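Local coordinates for protein factor essential for expression of methicillin resistance (Staphylococcus aureus, PDB 1LRZ) that catalyses the addition of glycines 2 and 3 of the pentaglycine interpeptide bridge of peptidoglycan, using glycyl-tRNA as donor, at residues V193-E198 with W347-Y352. Sequence-based numbering, arbitrary orientation.
Sequences VRFLSE and WEMINY
The F195 ring meets both of its helix partners, E348 and M349, at its edge. M349 SD lies in the ring plane, 5.3 Å from the F195 ring centroid and 85° off the ring normal, which identifies an edge-on Met-aromatic contact; the nearest ring atom is F195 CE2, 3.9 Å from M349 SD. A bend at chi2 brings the methionine sulfur to this rim. Along the same rim E348 OE2 sits 3.7 Å from F195 CZ, with the carboxylate plane almost perpendicular to the ring, at 88°. The other carboxylate oxygen, E348 OE1, is 3.8 Å from V193 CB, while E348 CG rests 3.9 Å from V193 CG1 as the two side chains pass in opposite directions. The glutamate chain bends at chi2 (77°), and the carboxylate's own rotation then leaves OE1 beside V193 and OE2 beside F195. No hydrogen bond crosses the interface, which buries a modest 176 Å²; OE2 may attract the ring-edge hydrogens weakly. Strand 192-195 is an edge strand of a mixed sheet, paired antiparallel with strand 236-244, whose P239 touches both V193 and F195; helix 341-355 packs against this sheet margin, consistent with the family's acetyltransferase-like fold, with W347 turned to helix 168-173.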
ATOM      1  N   VAL A 193       0.494   1.403 -18.075  1.00 19.64           N
ATOM      2  CA  VAL A 193       0.597   0.546 -16.900  1.00 18.53           C
ATOM      3  C   VAL A 193      -0.003  -0.827 -17.192  1.00 21.14           C
ATOM      4  O   VAL A 193      -1.113  -0.931 -17.722  1.00 18.42           O
ATOM      5  CB  VAL A 193      -0.139   1.174 -15.684  1.00 19.15           C
ATOM      6  CG1 VAL A 193      -0.180   0.188 -14.507  1.00 19.93           C
ATOM      7  CG2 VAL A 193       0.556   2.459 -15.270  1.00 20.72           C
ATOM      8  N   ARG A 194       0.753  -1.873 -16.880  1.00 16.20           N
ATOM      9  CA  ARG A 194       0.274  -3.235 -17.062  1.00 20.32           C
ATOM     10  C   ARG A 194       0.548  -3.970 -15.766  1.00 21.62           C
ATOM     11  O   ARG A 194       1.331  -3.500 -14.930  1.00 22.35           O
ATOM     12  CB  ARG A 194       0.976  -3.938 -18.235  1.00 19.95           C
ATOM     13  CG  ARG A 194       2.466  -4.233 -18.074  1.00 22.37           C
ATOM     14  CD  ARG A 194       3.031  -4.628 -19.445  1.00 26.42           C
ATOM     15  NE  ARG A 194       4.460  -4.926 -19.453  1.00 24.43           N
ATOM     16  CZ  ARG A 194       4.981  -6.075 -19.044  1.00 26.28           C
ATOM     17  NH1 ARG A 194       6.294  -6.263 -19.083  1.00 24.18           N
ATOM     18  NH2 ARG A 194       4.187  -7.039 -18.597  1.00 25.55           N
ATOM     19  N   PHE A 195      -0.094  -5.115 -15.591  1.00 21.77           N
ATOM     20  CA  PHE A 195       0.099  -5.887 -14.380  1.00 23.15           C
ATOM     21  C   PHE A 195       0.940  -7.119 -14.656  1.00 26.81           C
ATOM     22  O   PHE A 195       0.621  -7.925 -15.532  1.00 28.40           O
ATOM     23  CB  PHE A 195      -1.258  -6.266 -13.796  1.00 22.48           C
ATOM     24  CG  PHE A 195      -2.121  -5.079 -13.485  1.00 22.31           C
ATOM     25  CD1 PHE A 195      -3.091  -4.655 -14.390  1.00 22.46           C
ATOM     26  CD2 PHE A 195      -1.951  -4.373 -12.295  1.00 17.15           C
ATOM     27  CE1 PHE A 195      -3.884  -3.537 -14.116  1.00 24.46           C
ATOM     28  CE2 PHE A 195      -2.737  -3.255 -12.011  1.00 21.85           C
ATOM     29  CZ  PHE A 195      -3.706  -2.838 -12.923  1.00 20.55           C
ATOM     30  N   LEU A 196       2.016  -7.248 -13.888  1.00 25.79           N
ATOM     31  CA  LEU A 196       2.962  -8.339 -14.026  1.00 27.65           C
ATOM     32  C   LEU A 196       2.516  -9.653 -13.397  1.00 30.74           C
ATOM     33  O   LEU A 196       1.883  -9.668 -12.334  1.00 29.88           O
ATOM     34  CB  LEU A 196       4.305  -7.930 -13.417  1.00 24.73           C
ATOM     35  CG  LEU A 196       4.936  -6.632 -13.925  1.00 22.52           C
ATOM     36  CD1 LEU A 196       6.302  -6.431 -13.263  1.00 22.43           C
ATOM     37  CD2 LEU A 196       5.089  -6.697 -15.434  1.00 24.24           C
ATOM     38  N   SER A 197       2.864 -10.752 -14.066  1.00 31.91           N
ATOM     39  CA  SER A 197       2.546 -12.096 -13.586  1.00 35.77           C
ATOM     40  C   SER A 197       3.824 -12.583 -12.920  1.00 37.00           C
ATOM     41  O   SER A 197       4.835 -11.880 -12.923  1.00 36.50           O
ATOM     42  CB  SER A 197       2.203 -13.035 -14.747  1.00 36.93           C
ATOM     43  OG  SER A 197       1.316 -12.425 -15.674  1.00 45.62           O
ATOM     44  N   GLU A 198       3.787 -13.790 -12.374  1.00 35.83           N
ATOM     45  CA  GLU A 198       4.941 -14.362 -11.701  1.00 37.18           C
ATOM     46  C   GLU A 198       6.210 -14.410 -12.551  1.00 35.83           C
ATOM     47  O   GLU A 198       7.299 -14.080 -12.070  1.00 32.19           O
ATOM     48  CB  GLU A 198       4.594 -15.773 -11.209  1.00 42.72           C
ATOM     49  CG  GLU A 198       5.721 -16.484 -10.489  1.00 52.57           C
ATOM     50  CD  GLU A 198       6.604 -17.323 -11.414  1.00 58.42           C
ATOM     51  OE1 GLU A 198       6.355 -17.346 -12.642  1.00 61.43           O
ATOM     52  OE2 GLU A 198       7.551 -17.967 -10.908  1.00 61.16           O
ATOM     53  N   TRP A 347      -1.603   6.476  -9.551  1.00 14.28           N
ATOM     54  CA  TRP A 347      -2.899   6.846 -10.109  1.00 18.32           C
ATOM     55  C   TRP A 347      -3.718   5.629 -10.528  1.00 18.57           C
ATOM     56  O   TRP A 347      -4.942   5.609 -10.368  1.00 16.99           O
ATOM     57  CB  TRP A 347      -2.727   7.792 -11.297  1.00 17.95           C
ATOM     58  CG  TRP A 347      -4.016   8.423 -11.743  1.00 21.96           C
ATOM     59  CD1 TRP A 347      -4.544   8.404 -13.004  1.00 23.83           C
ATOM     60  CD2 TRP A 347      -4.926   9.195 -10.940  1.00 20.95           C
ATOM     61  NE1 TRP A 347      -5.723   9.108 -13.035  1.00 23.59           N
ATOM     62  CE2 TRP A 347      -5.984   9.598 -11.786  1.00 25.00           C
ATOM     63  CE3 TRP A 347      -4.956   9.565  -9.591  1.00 22.80           C
ATOM     64  CZ2 TRP A 347      -7.053  10.381 -11.326  1.00 25.40           C
ATOM     65  CZ3 TRP A 347      -6.018  10.341  -9.133  1.00 23.15           C
ATOM     66  CH2 TRP A 347      -7.058  10.733 -10.001  1.00 25.79           C
ATOM     67  N   GLU A 348      -3.046   4.615 -11.067  1.00 18.70           N
ATOM     68  CA  GLU A 348      -3.745   3.404 -11.492  1.00 17.70           C
ATOM     69  C   GLU A 348      -4.433   2.728 -10.306  1.00 16.98           C
ATOM     70  O   GLU A 348      -5.594   2.338 -10.394  1.00 12.96           O
ATOM     71  CB  GLU A 348      -2.762   2.414 -12.141  1.00 19.70           C
ATOM     72  CG  GLU A 348      -3.346   1.022 -12.475  1.00 22.16           C
ATOM     73  CD  GLU A 348      -4.224   1.017 -13.723  1.00 28.14           C
ATOM     74  OE1 GLU A 348      -3.826   1.631 -14.739  1.00 26.66           O
ATOM     75  OE2 GLU A 348      -5.309   0.385 -13.701  1.00 26.30           O
ATOM     76  N   MET A 349      -3.722   2.604  -9.193  1.00 16.02           N
ATOM     77  CA  MET A 349      -4.285   1.919  -8.039  1.00 16.04           C
ATOM     78  C   MET A 349      -5.283   2.745  -7.228  1.00 15.91           C
ATOM     79  O   MET A 349      -6.201   2.192  -6.626  1.00 15.87           O
ATOM     80  CB  MET A 349      -3.151   1.359  -7.183  1.00 13.22           C
ATOM     81  CG  MET A 349      -2.294   0.319  -7.963  1.00 15.39           C
ATOM     82  SD  MET A 349      -3.248  -1.025  -8.797  1.00  3.96           S
ATOM     83  CE  MET A 349      -4.096  -1.632  -7.469  1.00 14.00           C
ATOM     84  N   ILE A 350      -5.115   4.064  -7.209  1.00 15.88           N
ATOM     85  CA  ILE A 350      -6.077   4.917  -6.520  1.00 16.70           C
ATOM     86  C   ILE A 350      -7.391   4.765  -7.304  1.00 17.74           C
ATOM     87  O   ILE A 350      -8.475   4.669  -6.716  1.00 15.63           O
ATOM     88  CB  ILE A 350      -5.644   6.402  -6.551  1.00 17.55           C
ATOM     89  CG1 ILE A 350      -4.510   6.627  -5.547  1.00 16.60           C
ATOM     90  CG2 ILE A 350      -6.836   7.301  -6.282  1.00 12.65           C
ATOM     91  CD1 ILE A 350      -3.914   8.023  -5.599  1.00 17.01           C
ATOM     92  N   ASN A 351      -7.287   4.735  -8.636  1.00 14.21           N
ATOM     93  CA  ASN A 351      -8.477   4.580  -9.474  1.00 14.55           C
ATOM     94  C   ASN A 351      -9.086   3.197  -9.338  1.00 18.58           C
ATOM     95  O   ASN A 351     -10.312   3.042  -9.426  1.00 18.21           O
ATOM     96  CB  ASN A 351      -8.156   4.889 -10.938  1.00 16.08           C
ATOM     97  CG  ASN A 351      -8.391   6.355 -11.268  1.00 23.87           C
ATOM     98  OD1 ASN A 351      -9.538   6.797 -11.358  1.00 23.15           O
ATOM     99  ND2 ASN A 351      -7.307   7.125 -11.411  1.00 23.82           N
ATOM    100  N   TYR A 352      -8.234   2.192  -9.127  1.00 16.01           N
ATOM    101  CA  TYR A 352      -8.718   0.835  -8.936  1.00 15.99           C
ATOM    102  C   TYR A 352      -9.691   0.884  -7.747  1.00 18.45           C
ATOM    103  O   TYR A 352     -10.832   0.426  -7.839  1.00 17.11           O
ATOM    104  CB  TYR A 352      -7.556  -0.104  -8.612  1.00 14.31           C
ATOM    105  CG  TYR A 352      -7.986  -1.541  -8.370  1.00 17.10           C
ATOM    106  CD1 TYR A 352      -7.712  -2.542  -9.310  1.00 18.29           C
ATOM    107  CD2 TYR A 352      -8.680  -1.897  -7.204  1.00 19.93           C
ATOM    108  CE1 TYR A 352      -8.115  -3.869  -9.092  1.00 20.01           C
ATOM    109  CE2 TYR A 352      -9.091  -3.213  -6.976  1.00 17.68           C
ATOM    110  CZ  TYR A 352      -8.803  -4.191  -7.924  1.00 22.52           C
ATOM    111  OH  TYR A 352      -9.208  -5.486  -7.711  1.00 23.88           O
TER